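Side-chain contacts in Agap007691-pb (PDB 5C98), which is of unknown function but, as a serpin, may inhibit serine proteases: residues D153-E157 with G158-S162; T248-R251 with Q252-S256. All blocks are in the same frame, centred on the assembly; numbering follows the deposited sequence.

Interaction 1 (D153-E157 with G158-S162); sequences DFIGE and GDVFS
Asp159 folds its carboxylate back over the turn that precedes it, lying against the CB and CG2 of Ile155 and bonding the backbone of Gly156. The turn sits in the serpin fold, between helix 133-146 and strand 169-177, where the chain forms the short, weakly bonded helix 157-160. The arrangement resembles one half of a capping box, the return bond coming from the backbone carbonyl. Gly156 N gives its hydrogen to Asp159 OD2 (2.9 Å, 163° at the hydrogen), and Asp159 N returns one to Gly156 O at 3.0 Å. Oxygen OD2 is met on its anti side, 19° out of the carboxylate plane. The return bond is less direct: its donor stands well above the carbonyl plane. With Asp159 CG beside its own backbone N (chi1 -64°), the carboxylate is turned back along the chain, sliding past Ile155 in the opposite direction; Asp159 OD2 lies 3.5 Å from Ile155 CB. The same oxygen forms a salt bridge with Lys286, so backbone N-H and ammonium share one carboxylate oxygen, an arrangement expected to favour its charged form. A second turn bond follows, Val160 N to Glu157 O at 3.2 Å, again with the donor above the carbonyl plane. The apolar side of the turn is formed by Ile155 and Val160, both buried and both touching Phe172 of strand 169-177, while Ile155 also meets Val140 of helix 133-146. Their side chains run across each other and meet through methyl groups: Ile155 CD1 is 3.5 Å from Val160 CG1, tighter than a usual van der Waals contact.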
loop_
_atom_site.group_PDB
_atom_site.type_symbol
_atom_site.label_atom_id
_atom_site.label_comp_id
_atom_site.label_asym_id
_atom_site.label_seq_id
_atom_site.Cartn_x
_atom_site.Cartn_y
_atom_site.Cartn_z
ATOM N N ASP A 153 -16.232 -1.826 0.766
ATOM C CA ASP A 153 -16.404 -2.930 -0.183
ATOM C C ASP A 153 -15.013 -3.454 -0.529
ATOM O O ASP A 153 -14.485 -3.259 -1.624
ATOM C CB ASP A 153 -17.160 -2.480 -1.426
ATOM C CG ASP A 153 -18.657 -2.563 -1.252
ATOM O OD1 ASP A 153 -19.209 -3.671 -1.419
ATOM O OD2 ASP A 153 -19.275 -1.522 -0.942
ATOM N N PHE A 154 -14.414 -4.127 0.440
ATOM C CA PHE A 154 -13.028 -4.540 0.300
ATOM C C PHE A 154 -12.829 -5.467 -0.906
ATOM O O PHE A 154 -11.835 -5.343 -1.632
ATOM C CB PHE A 154 -12.585 -5.192 1.621
ATOM C CG PHE A 154 -11.119 -5.429 1.699
ATOM C CD1 PHE A 154 -10.567 -6.500 1.052
ATOM C CD2 PHE A 154 -10.283 -4.576 2.399
ATOM C CE1 PHE A 154 -9.218 -6.723 1.071
ATOM C CE2 PHE A 154 -8.915 -4.827 2.437
ATOM C CZ PHE A 154 -8.399 -5.887 1.774
ATOM N N ILE A 155 -13.734 -6.435 -1.111
ATOM C CA ILE A 155 -13.613 -7.422 -2.183
ATOM C C ILE A 155 -15.005 -7.697 -2.725
ATOM O O ILE A 155 -16.018 -7.384 -2.097
ATOM C CB ILE A 155 -12.967 -8.787 -1.800
ATOM C CG1 ILE A 155 -13.541 -9.314 -0.484
ATOM C CG2 ILE A 155 -11.430 -8.712 -1.777
ATOM C CD1 ILE A 155 -13.401 -10.822 -0.350
ATOM N N GLY A 156 -15.028 -8.281 -3.923
ATOM C CA GLY A 156 -16.228 -8.857 -4.485
ATOM C C GLY A 156 -16.192 -10.373 -4.358
ATOM O O GLY A 156 -15.169 -10.984 -4.059
ATOM N N GLU A 157 -17.352 -10.982 -4.584
ATOM C CA GLU A 157 -17.431 -12.435 -4.503
ATOM C C GLU A 157 -16.471 -13.106 -5.475
ATOM O O GLU A 157 -15.931 -14.181 -5.176
ATOM C CB GLU A 157 -18.864 -12.888 -4.757
ATOM C CG GLU A 157 -19.745 -12.803 -3.524
ATOM C CD GLU A 157 -20.460 -11.469 -3.365
ATOM O OE1 GLU A 157 -20.071 -10.475 -4.027
ATOM O OE2 GLU A 157 -21.429 -11.419 -2.576
ATOM N N GLY A 158 -16.234 -12.485 -6.634
ATOM C CA GLY A 158 -15.313 -13.060 -7.597
ATOM C C GLY A 158 -13.895 -13.206 -7.078
ATOM O O GLY A 158 -13.147 -14.069 -7.544
ATOM N N ASP A 159 -13.502 -12.376 -6.105
ATOM C CA ASP A 159 -12.129 -12.416 -5.618
ATOM C C ASP A 159 -11.868 -13.639 -4.757
ATOM O O ASP A 159 -10.704 -14.024 -4.572
ATOM C CB ASP A 159 -11.816 -11.145 -4.816
ATOM C CG ASP A 159 -11.867 -9.892 -5.662
ATOM O OD1 ASP A 159 -11.197 -9.863 -6.712
ATOM O OD2 ASP A 159 -12.594 -8.938 -5.293
ATOM N N VAL A 160 -12.911 -14.247 -4.191
ATOM C CA VAL A 160 -12.754 -15.415 -3.333
ATOM C C VAL A 160 -13.326 -16.672 -3.961
ATOM O O VAL A 160 -13.215 -17.752 -3.370
ATOM C CB VAL A 160 -13.358 -15.192 -1.933
ATOM C CG1 VAL A 160 -12.588 -14.111 -1.178
ATOM C CG2 VAL A 160 -14.844 -14.865 -2.035
ATOM N N PHE A 161 -13.904 -16.575 -5.151
ATOM C CA PHE A 161 -14.592 -17.702 -5.759
ATOM C C PHE A 161 -13.613 -18.743 -6.295
ATOM O O PHE A 161 -12.543 -18.410 -6.814
ATOM C CB PHE A 161 -15.432 -17.214 -6.934
ATOM C CG PHE A 161 -15.955 -18.333 -7.766
ATOM C CD1 PHE A 161 -17.102 -18.997 -7.384
ATOM C CD2 PHE A 161 -15.263 -18.766 -8.886
ATOM C CE1 PHE A 161 -17.567 -20.065 -8.112
ATOM C CE2 PHE A 161 -15.735 -19.832 -9.623
ATOM C CZ PHE A 161 -16.886 -20.482 -9.233
ATOM N N SER A 162 -14.008 -20.017 -6.200
ATOM C CA SER A 162 -13.286 -21.100 -6.859
ATOM C C SER A 162 -14.244 -22.236 -7.172
ATOM O O SER A 162 -15.187 -22.484 -6.426
ATOM C CB SER A 162 -12.131 -21.645 -5.987
ATOM O OG SER A 162 -12.540 -22.001 -4.659
#

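Interaction 2 (T248-R251 with Q252-S256); sequences TELR and QIVNS
The N-terminal part of helix 250-256, with Glu249 at the N-cap position, holds this contact. Leu250 O accepts from Val254 N at 3.0 Å and Arg251 O from Asn255 N at 2.9 Å, while the opening bond, Gln252 N to Glu249 O, is weak (135° at the hydrogen). Ahead of the cap, the Thr248 side chain runs across those of Ile253 and Gln252, its CG2 lying 3.5 Å from Ile253 CD1 and 3.6 Å from Gln252 OE1. Gln252 is extended with CG anti to its N (chi1 -172°), which carries OE1 back to a water that donates to it at 2.6 Å and accepts from Glu249 N. On the buried side, Leu250 CG packs 4.0 Å from Val254 CG2, and both residues rest on Met355 of strand 354-360. Arg251 CG lies alongside Asn255 ND2 at 3.3 Å, the two side chains crossing at a slant with guanidinium and amide planes 64° apart; Arg251 NH1 is salt-bridged to Glu35. A second water accepts from Asn255 ND2 at 3.1 Å and weakly from Arg251 NE. Water thus links polar groups along the exposed side, whereas the inner side is held by apolar contact.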
loop_
_atom_site.group_PDB
_atom_site.type_symbol
_atom_site.label_atom_id
_atom_site.label_comp_id
_atom_site.label_asym_id
_atom_site.label_seq_id
_atom_site.Cartn_x
_atom_site.Cartn_y
_atom_site.Cartn_z
ATOM N N THR A 248 7.691 15.457 -19.878
ATOM C CA THR A 248 8.115 14.183 -19.320
ATOM C C THR A 248 6.886 13.431 -18.851
ATOM O O THR A 248 6.026 13.995 -18.172
ATOM C CB THR A 248 9.048 14.401 -18.127
ATOM O OG1 THR A 248 10.138 15.237 -18.530
ATOM C CG2 THR A 248 9.586 13.091 -17.598
ATOM N N GLU A 249 6.819 12.157 -19.213
ATOM C CA GLU A 249 5.720 11.285 -18.834
ATOM C C GLU A 249 5.922 10.764 -17.411
ATOM O O GLU A 249 7.045 10.501 -16.989
ATOM C CB GLU A 249 5.710 10.070 -19.769
ATOM C CG GLU A 249 5.394 10.339 -21.229
ATOM C CD GLU A 249 3.946 10.649 -21.438
ATOM O OE1 GLU A 249 3.100 10.012 -20.766
ATOM O OE2 GLU A 249 3.653 11.533 -22.262
ATOM N N LEU A 250 4.826 10.609 -16.674
ATOM C CA LEU A 250 4.906 10.020 -15.346
ATOM C C LEU A 250 5.558 8.649 -15.390
ATOM O O LEU A 250 6.333 8.311 -14.506
ATOM C CB LEU A 250 3.531 9.985 -14.693
ATOM C CG LEU A 250 3.537 9.365 -13.294
ATOM C CD1 LEU A 250 4.407 10.158 -12.311
ATOM C CD2 LEU A 250 2.114 9.254 -12.756
ATOM N N ARG A 251 5.304 7.863 -16.439
ATOM C CA ARG A 251 5.902 6.530 -16.510
ATOM C C ARG A 251 7.419 6.596 -16.419
ATOM O O ARG A 251 8.053 5.687 -15.857
ATOM C CB ARG A 251 5.504 5.847 -17.807
ATOM C CG ARG A 251 5.901 4.402 -17.910
ATOM C CD ARG A 251 5.451 3.840 -19.252
ATOM N NE ARG A 251 6.166 4.486 -20.354
ATOM C CZ ARG A 251 5.725 5.532 -21.051
ATOM N NH1 ARG A 251 4.548 6.083 -20.790
ATOM N NH2 ARG A 251 6.476 6.032 -22.019
ATOM N N GLN A 252 8.028 7.657 -16.955
ATOM C CA GLN A 252 9.480 7.768 -16.871
ATOM C C GLN A 252 9.947 7.923 -15.426
ATOM O O GLN A 252 10.958 7.344 -15.023
ATOM C CB GLN A 252 9.965 8.950 -17.711
ATOM C CG GLN A 252 11.470 9.023 -17.831
ATOM C CD GLN A 252 11.938 10.272 -18.549
ATOM O OE1 GLN A 252 11.368 10.673 -19.566
ATOM N NE2 GLN A 252 12.979 10.899 -18.017
ATOM N N ILE A 253 9.232 8.713 -14.626
ATOM C CA ILE A 253 9.588 8.867 -13.222
ATOM C C ILE A 253 9.385 7.549 -12.489
ATOM O O ILE A 253 10.232 7.112 -11.709
ATOM C CB ILE A 253 8.739 9.990 -12.584
ATOM C CG1 ILE A 253 9.276 11.395 -12.915
ATOM C CG2 ILE A 253 8.710 9.875 -11.053
ATOM C CD1 ILE A 253 9.316 11.781 -14.348
ATOM N N VAL A 254 8.240 6.909 -12.704
ATOM C CA VAL A 254 7.919 5.690 -11.980
ATOM C C VAL A 254 8.954 4.615 -12.284
ATOM O O VAL A 254 9.415 3.908 -11.381
ATOM C CB VAL A 254 6.523 5.190 -12.377
ATOM C CG1 VAL A 254 6.271 3.754 -11.826
ATOM C CG2 VAL A 254 5.468 6.129 -11.889
ATOM N N ASN A 255 9.360 4.495 -13.552
ATOM C CA ASN A 255 10.309 3.445 -13.889
ATOM C C ASN A 255 11.731 3.804 -13.487
ATOM O O ASN A 255 12.557 2.913 -13.236
ATOM C CB ASN A 255 10.223 3.136 -15.370
ATOM C CG ASN A 255 9.059 2.250 -15.683
ATOM O OD1 ASN A 255 8.738 1.347 -14.910
ATOM N ND2 ASN A 255 8.415 2.494 -16.815
ATOM N N SER A 256 12.048 5.080 -13.403
ATOM C CA SER A 256 13.402 5.526 -13.099
ATOM C C SER A 256 13.732 5.476 -11.614
ATOM O O SER A 256 14.892 5.248 -11.247
ATOM C CB SER A 256 13.584 6.968 -13.576
ATOM O OG SER A 256 13.601 7.078 -14.994
HETATM O O HOH W 1 9.096 10.986 -20.718
HETATM O O HOH W 2 9.245 4.455 -19.078
#

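How the interactions relate
Both interactions are local, within the serpin fold, and remote from each other: their centres lie 32 Å apart and their nearest atoms about 22 Å, so they do not meet. In each the apolar residues are buried (Ile155 and Val160; Leu250, Ile253 and Val254), while Gly158 and Phe161 are exposed in interaction 1 and Glu249, Arg251, Gln252 and Asn255 in interaction 2. The first packs on helix 133-146 and strand 169-177, the second on strands 237-244 and 354-360. In interaction 1 a carboxylate bonds directly to the backbone; in interaction 2 i to i+4 bonds from Leu250 O and Arg251 O hold the backbone, and waters bridge polar groups, one joining a side chain to a backbone N-H, the other two side chains.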